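Local coordinates for protein tubulin-specific chaperone (Trypanosoma brucei, PDB 4B6W) that probably binds alpha-tubulin as tubulin-binding cofactor B, a chaperone of tubulin, and is represented here by its N-terminal ubiquitin-like domain, at residues A[1-13]-A[17-29]. Residues are numbered along the deposited sequence; the frame is centred on the assembly and turned at random.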
loop_
_atom_site.group_PDB
_atom_site.type_symbol
_atom_site.label_atom_id
_atom_site.label_comp_id
_atom_site.label_asym_id
_atom_site.label_seq_id
_atom_site.Cartn_x
_atom_site.Cartn_y
_atom_site.Cartn_z
ATOM N N SER A 1 -8.280 14.694 3.240
ATOM C CA SER A 1 -9.083 13.921 2.224
ATOM C C SER A 1 -8.275 13.104 1.172
ATOM O O SER A 1 -8.793 12.118 0.641
ATOM C CB SER A 1 -10.034 14.864 1.520
ATOM O OG SER A 1 -10.983 14.173 0.732
ATOM N N VAL A 2 -7.031 13.503 0.868
ATOM C CA VAL A 2 -6.128 12.714 0.006
ATOM C C VAL A 2 -4.725 12.688 0.622
ATOM O O VAL A 2 -4.311 13.673 1.215
ATOM C CB VAL A 2 -6.020 13.318 -1.433
ATOM C CG1 VAL A 2 -4.831 12.709 -2.218
ATOM C CG2 VAL A 2 -7.326 13.125 -2.229
ATOM N N VAL A 3 -3.988 11.588 0.462
ATOM C CA VAL A 3 -2.624 11.457 0.995
ATOM C C VAL A 3 -1.573 11.213 -0.076
ATOM O O VAL A 3 -1.851 10.614 -1.105
ATOM C CB VAL A 3 -2.506 10.309 2.049
ATOM C CG1 VAL A 3 -3.148 10.749 3.380
ATOM C CG2 VAL A 3 -3.114 8.994 1.527
ATOM N N LYS A 4 -0.372 11.712 0.186
ATOM C CA LYS A 4 0.814 11.437 -0.605
ATOM C C LYS A 4 1.613 10.360 0.120
ATOM O O LYS A 4 2.052 10.588 1.245
ATOM C CB LYS A 4 1.679 12.702 -0.727
ATOM C CG LYS A 4 2.855 12.572 -1.694
ATOM C CD LYS A 4 3.682 13.875 -1.762
ATOM C CE LYS A 4 4.716 13.933 -0.654
ATOM N NZ LYS A 4 5.974 14.572 -1.100
ATOM N N VAL A 5 1.795 9.193 -0.510
ATOM C CA VAL A 5 2.591 8.108 0.075
ATOM C C VAL A 5 3.633 7.591 -0.927
ATOM O O VAL A 5 3.614 7.938 -2.104
ATOM C CB VAL A 5 1.680 6.939 0.574
ATOM C CG1 VAL A 5 0.733 7.450 1.588
ATOM C CG2 VAL A 5 0.880 6.289 -0.581
ATOM N N SER A 6 4.567 6.773 -0.453
ATOM C CA SER A 6 5.440 6.060 -1.382
ATOM C C SER A 6 5.149 4.560 -1.359
ATOM O O SER A 6 4.510 4.056 -0.467
ATOM C CB SER A 6 6.927 6.360 -1.129
ATOM O OG SER A 6 7.240 6.281 0.234
ATOM N N LEU A 7 5.599 3.847 -2.374
ATOM C CA LEU A 7 5.348 2.419 -2.448
ATOM C C LEU A 7 6.679 1.732 -2.525
ATOM O O LEU A 7 7.563 2.147 -3.308
ATOM C CB LEU A 7 4.541 2.046 -3.675
ATOM C CG LEU A 7 3.169 2.647 -3.914
ATOM C CD1 LEU A 7 2.636 2.183 -5.285
ATOM C CD2 LEU A 7 2.231 2.246 -2.805
ATOM N N THR A 8 6.792 0.684 -1.711
ATOM C CA THR A 8 7.902 -0.237 -1.723
ATOM C C THR A 8 7.343 -1.650 -1.991
ATOM O O THR A 8 6.143 -1.868 -1.924
ATOM C CB THR A 8 8.658 -0.199 -0.390
ATOM O OG1 THR A 8 7.753 -0.543 0.675
ATOM C CG2 THR A 8 9.238 1.190 -0.129
ATOM N N HIS A 9 8.231 -2.595 -2.287
ATOM C CA HIS A 9 7.830 -3.930 -2.713
ATOM C C HIS A 9 8.737 -4.979 -2.102
ATOM O O HIS A 9 9.920 -4.914 -2.299
ATOM C CB HIS A 9 7.912 -4.022 -4.248
ATOM C CG HIS A 9 7.337 -5.292 -4.794
ATOM N ND1 HIS A 9 8.015 -6.096 -5.689
ATOM C CD2 HIS A 9 6.151 -5.907 -4.558
ATOM C CE1 HIS A 9 7.264 -7.148 -5.976
ATOM N NE2 HIS A 9 6.136 -7.066 -5.288
ATOM N N SER A 10 8.171 -5.967 -1.415
ATOM C CA SER A 10 8.954 -6.995 -0.707
ATOM C C SER A 10 9.836 -7.890 -1.583
ATOM O O SER A 10 10.725 -8.569 -1.056
ATOM C CB SER A 10 8.039 -7.895 0.137
ATOM O OG SER A 10 7.306 -8.818 -0.644
ATOM N N ALA A 11 9.591 -7.901 -2.898
ATOM C CA ALA A 11 10.271 -8.794 -3.825
ATOM C C ALA A 11 11.045 -8.036 -4.868
ATOM O O ALA A 11 11.427 -8.613 -5.865
ATOM C CB ALA A 11 9.273 -9.689 -4.498
ATOM N N SER A 12 11.310 -6.752 -4.664
ATOM C CA SER A 12 12.138 -6.020 -5.624
ATOM C C SER A 12 12.820 -4.822 -5.007
ATOM O O SER A 12 12.553 -4.430 -3.865
ATOM C CB SER A 12 11.311 -5.579 -6.866
ATOM O OG SER A 12 10.543 -4.403 -6.659
ATOM N N ARG A 13 13.705 -4.230 -5.791
ATOM C CA ARG A 13 14.296 -2.969 -5.389
ATOM C C ARG A 13 13.465 -1.730 -5.838
ATOM O O ARG A 13 13.753 -0.612 -5.409
ATOM C CB ARG A 13 15.764 -2.884 -5.856
ATOM C CG ARG A 13 15.933 -2.969 -7.349
ATOM C CD ARG A 13 17.383 -2.879 -7.748
ATOM N NE ARG A 13 18.044 -4.176 -7.749
ATOM C CZ ARG A 13 19.325 -4.341 -8.063
ATOM N NH1 ARG A 13 20.073 -3.292 -8.372
ATOM N NH2 ARG A 13 19.870 -5.554 -8.060
ATOM N N PRO A 17 8.092 6.822 -5.538
ATOM C CA PRO A 17 8.327 7.828 -4.493
ATOM C C PRO A 17 7.153 8.694 -4.095
ATOM O O PRO A 17 7.138 9.180 -2.952
ATOM C CB PRO A 17 9.417 8.705 -5.089
ATOM C CG PRO A 17 9.976 7.887 -6.232
ATOM C CD PRO A 17 8.822 7.157 -6.760
ATOM N N GLU A 18 6.194 8.896 -4.996
ATOM C CA GLU A 18 5.082 9.793 -4.735
ATOM C C GLU A 18 3.823 9.179 -5.281
ATOM O O GLU A 18 3.742 8.932 -6.468
ATOM C CB GLU A 18 5.299 11.097 -5.486
ATOM C CG GLU A 18 5.489 12.320 -4.646
ATOM C CD GLU A 18 4.970 13.568 -5.327
ATOM O OE1 GLU A 18 3.856 13.532 -5.911
ATOM O OE2 GLU A 18 5.661 14.592 -5.231
ATOM N N LYS A 19 2.824 8.954 -4.454
ATOM C CA LYS A 19 1.538 8.465 -4.956
ATOM C C LYS A 19 0.446 9.134 -4.181
ATOM O O LYS A 19 0.562 9.296 -2.977
ATOM C CB LYS A 19 1.406 6.950 -4.796
ATOM C CG LYS A 19 2.311 6.159 -5.730
ATOM C CD LYS A 19 1.830 6.210 -7.199
ATOM C CE LYS A 19 0.587 5.337 -7.424
ATOM N NZ LYS A 19 0.095 5.422 -8.834
ATOM N N ARG A 20 -0.607 9.542 -4.870
ATOM C CA ARG A 20 -1.741 10.160 -4.202
ATOM C C ARG A 20 -2.931 9.222 -4.262
ATOM O O ARG A 20 -3.322 8.782 -5.348
ATOM C CB ARG A 20 -2.113 11.475 -4.866
ATOM C CG ARG A 20 -1.031 12.521 -4.806
ATOM C CD ARG A 20 -1.607 13.948 -4.922
ATOM N NE ARG A 20 -1.119 14.667 -3.756
ATOM C CZ ARG A 20 -1.845 15.275 -2.834
ATOM N NH1 ARG A 20 -3.153 15.388 -2.917
ATOM N NH2 ARG A 20 -1.220 15.835 -1.825
ATOM N N TYR A 21 -3.479 8.935 -3.084
ATOM C CA TYR A 21 -4.731 8.175 -2.900
ATOM C C TYR A 21 -5.751 8.948 -2.069
ATOM O O TYR A 21 -5.396 9.699 -1.154
ATOM C CB TYR A 21 -4.434 6.870 -2.202
ATOM C CG TYR A 21 -3.571 5.961 -3.045
ATOM C CD1 TYR A 21 -4.060 5.408 -4.242
ATOM C CD2 TYR A 21 -2.270 5.669 -2.674
ATOM C CE1 TYR A 21 -3.278 4.561 -5.025
ATOM C CE2 TYR A 21 -1.485 4.826 -3.452
ATOM C CZ TYR A 21 -1.979 4.275 -4.620
ATOM O OH TYR A 21 -1.166 3.440 -5.384
ATOM N N GLY A 22 -7.017 8.741 -2.392
ATOM C CA GLY A 22 -8.101 9.181 -1.508
ATOM C C GLY A 22 -8.145 8.294 -0.273
ATOM O O GLY A 22 -8.017 7.098 -0.367
ATOM N N LEU A 23 -8.318 8.875 0.897
ATOM C CA LEU A 23 -8.503 8.080 2.120
ATOM C C LEU A 23 -9.819 7.306 2.081
ATOM O O LEU A 23 -9.970 6.318 2.746
ATOM C CB LEU A 23 -8.481 8.996 3.346
ATOM C CG LEU A 23 -7.164 9.699 3.672
ATOM C CD1 LEU A 23 -7.355 10.671 4.875
ATOM C CD2 LEU A 23 -6.118 8.668 3.967
ATOM N N ALA A 24 -10.772 7.780 1.294
ATOM C CA ALA A 24 -12.018 7.060 1.069
ATOM C C ALA A 24 -11.843 5.803 0.189
ATOM O O ALA A 24 -12.742 4.983 0.130
ATOM C CB ALA A 24 -13.096 8.015 0.481
ATOM N N GLN A 25 -10.705 5.649 -0.487
ATOM C CA GLN A 25 -10.470 4.479 -1.326
ATOM C C GLN A 25 -10.361 3.197 -0.524
ATOM O O GLN A 25 -9.700 3.127 0.514
ATOM C CB GLN A 25 -9.178 4.630 -2.132
ATOM C CG GLN A 25 -9.197 5.746 -3.181
ATOM C CD GLN A 25 -8.052 5.615 -4.184
ATOM O OE1 GLN A 25 -7.421 6.608 -4.572
ATOM N NE2 GLN A 25 -7.786 4.400 -4.610
ATOM N N THR A 26 -10.988 2.152 -1.031
ATOM C CA THR A 26 -10.873 0.840 -0.415
ATOM C C THR A 26 -9.466 0.355 -0.670
ATOM O O THR A 26 -8.871 0.692 -1.701
ATOM C CB THR A 26 -11.832 -0.149 -1.058
ATOM O OG1 THR A 26 -11.502 -0.236 -2.458
ATOM C CG2 THR A 26 -13.307 0.289 -0.852
ATOM N N ILE A 27 -8.932 -0.436 0.249
ATOM C CA ILE A 27 -7.629 -1.061 0.022
ATOM C C ILE A 27 -7.612 -1.898 -1.246
ATOM O O ILE A 27 -6.597 -1.984 -1.909
ATOM C CB ILE A 27 -7.185 -1.934 1.223
ATOM C CG1 ILE A 27 -7.029 -1.044 2.472
ATOM C CG2 ILE A 27 -5.917 -2.687 0.880
ATOM C CD1 ILE A 27 -6.036 0.108 2.295
ATOM N N GLU A 28 -8.734 -2.498 -1.604
ATOM C CA GLU A 28 -8.797 -3.275 -2.855
ATOM C C GLU A 28 -8.548 -2.432 -4.104
ATOM O O GLU A 28 -7.937 -2.905 -5.072
ATOM C CB GLU A 28 -10.181 -3.878 -3.005
ATOM C CG GLU A 28 -10.401 -4.676 -4.265
ATOM C CD GLU A 28 -11.807 -5.253 -4.312
ATOM O OE1 GLU A 28 -12.294 -5.677 -3.228
ATOM O OE2 GLU A 28 -12.423 -5.258 -5.415
ATOM N N SER A 29 -9.092 -1.216 -4.109
ATOM C CA SER A 29 -8.934 -0.329 -5.261
ATOM C C SER A 29 -7.469 0.091 -5.342
ATOM O O SER A 29 -6.919 0.191 -6.430
ATOM C CB SER A 29 -9.851 0.889 -5.144
ATOM O OG SER A 29 -9.405 1.784 -4.139
HETATM O O HOH W 1 -11.006 10.591 0.009
#
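Ser1 O is gripped twice: Leu23 N donates to it over 3.3 Å from well above the carbonyl plane, and a water donates a second hydrogen bond to it while accepting one from Ala24 N. That pair of bonds holds the chain start against the turn leaving strand 15-22. Further along, the strands pair antiparallel. Val3 and Tyr21 exchange two backbone bonds, with Val3 N reaching Tyr21 O at 2.9 Å; Val5 N gives Lys19 O a straight bond of 2.8 Å (164°), while the return from Lys19 N is weak.

On the inner face, Val5 CG2 meets the edge of the Tyr21 ring in its plane, 3.8 Å from CD2. With CG1 anti to the carbonyl carbon (chi1 -59°), CG2 falls between the backbone N and the carbonyl carbon and meets that edge. Val3 CG1 packs on Leu23 CD2 at 3.7 Å, and Leu7 CD1 approaches both Tyr21 OH and the CG of Lys19. Lys19 then folds its chain away, so that NZ bonds Asn33 and His37; Tyr21 OH also bonds Asn33.

The face bearing Val2, Lys4 and Arg20 is mixed. Lys4 crosses Glu18 at a slant, CD touching Glu18 CG at 3.7 Å, but Lys4 NZ stays 4.1 Å from Glu18 OE2, too far for a salt bridge. Arg20 crosses Val2 at about a right angle, Val2 CG1 coming obliquely to the guanidinium.

This is the first beta hairpin of the ubiquitin-like fold. Leu7 and Tyr21 pack against helix 27-35, on Val34 and, for the tyrosine, Ile30 as well, while Val3 and Val5 reach Leu67 and Cys72; the opposite side combines carbon contacts with a Lys4–Glu18 attraction short of a salt bridge.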